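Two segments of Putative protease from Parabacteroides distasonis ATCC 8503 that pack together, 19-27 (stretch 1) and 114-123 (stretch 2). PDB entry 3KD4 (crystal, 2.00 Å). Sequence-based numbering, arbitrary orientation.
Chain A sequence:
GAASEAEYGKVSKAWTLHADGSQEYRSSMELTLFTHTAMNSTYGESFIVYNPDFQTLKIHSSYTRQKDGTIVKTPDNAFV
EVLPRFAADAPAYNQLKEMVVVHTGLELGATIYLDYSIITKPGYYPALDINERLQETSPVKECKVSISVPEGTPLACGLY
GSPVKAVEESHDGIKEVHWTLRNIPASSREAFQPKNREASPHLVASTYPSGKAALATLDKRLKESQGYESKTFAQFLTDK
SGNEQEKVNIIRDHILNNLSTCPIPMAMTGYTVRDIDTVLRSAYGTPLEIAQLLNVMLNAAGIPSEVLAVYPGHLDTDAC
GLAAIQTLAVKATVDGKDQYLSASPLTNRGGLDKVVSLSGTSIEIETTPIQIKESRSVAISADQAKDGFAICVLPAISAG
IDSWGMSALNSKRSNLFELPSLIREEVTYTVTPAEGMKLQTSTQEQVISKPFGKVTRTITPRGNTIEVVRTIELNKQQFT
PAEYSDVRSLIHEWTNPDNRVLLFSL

Stretch 1 19-27: ADGSQEYRS
Stretch 2, residues 114-123: LDYSIITKPG

A two-pronged salt bridge pairs Arg 26 not with its bridge partner Ser 117 but with Asp 115, two residues earlier on the neighbouring strand. Arg 26 is extended (chi1 to chi3 all t, chi4 174°), and Asp 115 (chi1 t, chi2 -5°) meets the guanidinium at its edge, near its plane: NE of Arg 26 donates to OD1 of Asp 115 at 2.9 Å, and NH2 of Arg 26 to OD2 of Asp 115 at 2.8 Å.

The underlying frame is an antiparallel pair of strands, 23-27 and 114-120, both extended, whose directions differ by 166° and whose axes approach to 4.6 Å. Gln 23 faces Thr 120, Tyr 25 faces Ile 118 and Ser 27 faces Tyr 116 as hydrogen-bonded pairs, each with reciprocal N-to-O bonds of 2.8-2.9 Å and with CA-CA distances of 5.0, 5.2 and 5.5 Å respectively. The intervening non-hydrogen-bonded pairs, Glu 24 with Ile 119 and Arg 26 with Ser 117, draw closer, at CA-CA distances of 4.5 and 4.1 Å.

Arg 26 shares its face with Glu 24 (chi1 and chi2 t), whose OE2 accepts a short 2.6 Å hydrogen bond from OG of Ser 117 (m). On the other face, Ser 27 (t) lays CB over the Tyr 116 ring (p, chi2 -90°), 4.1 Å from the ring centroid, a CH-pi contact. Tyr 25 (t, chi2 68°) presents its ring edge to Ile 118 (m, t), with CD2 of Tyr 25 4.3 Å from CD1 of Ile 118.

Beyond the strands, Asp 20 (p) uses OD1 to accept from N and OG of Ser 22 at 2.9 and 2.6 Å, bracing the turn through Gly 21 (phi/psi 94/-9). A water donates to O of Gly 21 at 3.0 Å and O of Lys 121 at 2.7 Å, joining two carbonyls that cannot bond directly.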

# COMPACT_ATOMS: atom_id res chain seq x y z
N ALA A 19 29.70 15.30 -0.38
CA ALA A 19 30.65 14.71 0.58
C ALA A 19 30.27 14.97 2.02
O ALA A 19 30.51 14.14 2.86
CB ALA A 19 32.09 15.19 0.30
N ASP A 20 29.63 16.10 2.32
CA ASP A 20 29.25 16.37 3.72
C ASP A 20 27.96 15.70 4.16
O ASP A 20 27.54 15.85 5.32
CB ASP A 20 29.19 17.86 4.01
CG ASP A 20 28.14 18.59 3.18
OD1 ASP A 20 27.38 17.96 2.39
OD2 ASP A 20 28.09 19.82 3.30
N GLY A 21 27.32 14.95 3.26
CA GLY A 21 26.08 14.30 3.63
C GLY A 21 24.82 15.09 3.28
O GLY A 21 23.73 14.56 3.36
N SER A 22 24.97 16.33 2.86
CA SER A 22 23.88 17.08 2.29
C SER A 22 23.44 16.46 0.93
O SER A 22 24.19 15.71 0.27
CB SER A 22 24.27 18.56 2.11
OG SER A 22 25.24 18.74 1.10
N GLN A 23 22.20 16.74 0.55
CA GLN A 23 21.60 16.21 -0.68
C GLN A 23 20.86 17.29 -1.42
O GLN A 23 20.47 18.33 -0.86
CB GLN A 23 20.67 15.03 -0.39
CG GLN A 23 21.41 13.85 0.20
CD GLN A 23 20.55 12.63 0.42
OE1 GLN A 23 19.50 12.49 -0.18
NE2 GLN A 23 21.02 11.71 1.27
N GLU A 24 20.67 17.05 -2.71
CA GLU A 24 19.74 17.82 -3.49
C GLU A 24 18.90 16.86 -4.27
O GLU A 24 19.41 15.83 -4.79
CB GLU A 24 20.46 18.83 -4.40
CG GLU A 24 19.48 19.58 -5.33
CD GLU A 24 20.11 20.73 -6.16
OE1 GLU A 24 21.33 20.87 -6.13
OE2 GLU A 24 19.36 21.45 -6.88
N TYR A 25 17.61 17.16 -4.32
CA TYR A 25 16.70 16.53 -5.27
C TYR A 25 16.10 17.63 -6.17
O TYR A 25 15.55 18.62 -5.68
CB TYR A 25 15.59 15.78 -4.52
CG TYR A 25 14.43 15.34 -5.42
CD1 TYR A 25 14.62 14.38 -6.39
CD2 TYR A 25 13.14 15.91 -5.30
CE1 TYR A 25 13.58 13.96 -7.22
CE2 TYR A 25 12.07 15.48 -6.14
CZ TYR A 25 12.31 14.52 -7.09
OH TYR A 25 11.32 14.07 -7.93
N ARG A 26 16.26 17.50 -7.47
CA ARG A 26 15.76 18.49 -8.41
C ARG A 26 14.80 17.81 -9.37
O ARG A 26 15.11 16.76 -9.95
CB ARG A 26 16.87 19.18 -9.18
CG ARG A 26 16.37 20.29 -10.13
CD ARG A 26 17.48 21.20 -10.60
NE ARG A 26 16.93 22.28 -11.45
CZ ARG A 26 17.65 23.30 -11.91
NH1 ARG A 26 18.94 23.40 -11.57
NH2 ARG A 26 17.10 24.22 -12.66
N SER A 27 13.61 18.39 -9.49
CA SER A 27 12.53 17.80 -10.29
C SER A 27 12.03 18.82 -11.26
O SER A 27 11.63 19.90 -10.82
CB SER A 27 11.34 17.36 -9.40
OG SER A 27 10.19 17.06 -10.19
N LEU A 114 7.34 23.29 -14.44
CA LEU A 114 7.73 23.45 -13.05
C LEU A 114 9.07 22.77 -12.82
O LEU A 114 9.24 21.58 -13.09
CB LEU A 114 6.69 22.81 -12.11
CG LEU A 114 6.93 22.88 -10.60
CD1 LEU A 114 7.02 24.35 -10.11
CD2 LEU A 114 5.85 22.07 -9.80
N ASP A 115 9.98 23.50 -12.19
CA ASP A 115 11.35 23.05 -11.95
C ASP A 115 11.69 23.51 -10.54
O ASP A 115 11.64 24.72 -10.26
CB ASP A 115 12.26 23.69 -12.99
CG ASP A 115 13.72 23.24 -12.87
OD1 ASP A 115 14.06 22.50 -11.92
OD2 ASP A 115 14.54 23.67 -13.70
N TYR A 116 11.93 22.56 -9.64
CA TYR A 116 12.26 22.89 -8.26
C TYR A 116 13.30 21.96 -7.69
O TYR A 116 13.48 20.82 -8.19
CB TYR A 116 11.02 22.88 -7.35
CG TYR A 116 10.45 21.52 -7.09
CD1 TYR A 116 9.49 20.98 -7.92
CD2 TYR A 116 10.89 20.75 -6.01
CE1 TYR A 116 8.95 19.70 -7.70
CE2 TYR A 116 10.36 19.49 -5.77
CZ TYR A 116 9.41 18.96 -6.62
OH TYR A 116 8.90 17.71 -6.34
N SER A 117 13.93 22.41 -6.60
CA SER A 117 14.82 21.57 -5.82
C SER A 117 14.40 21.54 -4.37
O SER A 117 13.92 22.54 -3.81
CB SER A 117 16.26 22.06 -5.85
OG SER A 117 16.82 22.01 -7.15
N ILE A 118 14.68 20.40 -3.75
CA ILE A 118 14.66 20.25 -2.31
C ILE A 118 16.12 20.02 -1.89
O ILE A 118 16.77 19.08 -2.35
CB ILE A 118 13.78 19.07 -1.89
CG1 ILE A 118 12.33 19.35 -2.31
CG2 ILE A 118 13.94 18.84 -0.36
CD1 ILE A 118 11.37 18.15 -2.12
N ILE A 119 16.63 20.91 -1.04
CA ILE A 119 18.01 20.86 -0.58
C ILE A 119 18.00 20.42 0.87
O ILE A 119 17.36 21.04 1.71
CB ILE A 119 18.67 22.21 -0.75
CG1 ILE A 119 18.68 22.59 -2.24
CG2 ILE A 119 20.14 22.19 -0.16
CD1 ILE A 119 18.48 24.01 -2.47
N THR A 120 18.71 19.34 1.15
CA THR A 120 18.73 18.73 2.50
C THR A 120 20.10 18.96 3.11
O THR A 120 21.13 18.62 2.52
CB THR A 120 18.44 17.26 2.42
OG1 THR A 120 17.16 17.06 1.80
CG2 THR A 120 18.44 16.62 3.79
N LYS A 121 20.11 19.54 4.29
CA LYS A 121 21.35 19.80 5.00
C LYS A 121 21.99 18.53 5.57
O LYS A 121 21.33 17.51 5.68
CB LYS A 121 21.12 20.88 6.06
CG LYS A 121 20.40 20.44 7.32
CD LYS A 121 20.18 21.72 8.18
CE LYS A 121 19.95 21.44 9.64
NZ LYS A 121 19.65 22.74 10.34
N PRO A 122 23.29 18.58 5.91
CA PRO A 122 23.92 17.40 6.47
C PRO A 122 23.22 16.93 7.72
O PRO A 122 22.61 17.72 8.39
CB PRO A 122 25.35 17.88 6.82
CG PRO A 122 25.58 19.06 6.00
CD PRO A 122 24.22 19.72 5.84
N GLY A 123 23.28 15.65 8.02
CA GLY A 123 22.80 15.13 9.28
C GLY A 123 21.34 14.70 9.32
O GLY A 123 20.80 14.47 10.40
O HOH W 1 21.35 14.80 5.22
O HOH W 2 8.56 19.54 -11.15
O HOH W 3 8.29 15.91 -8.48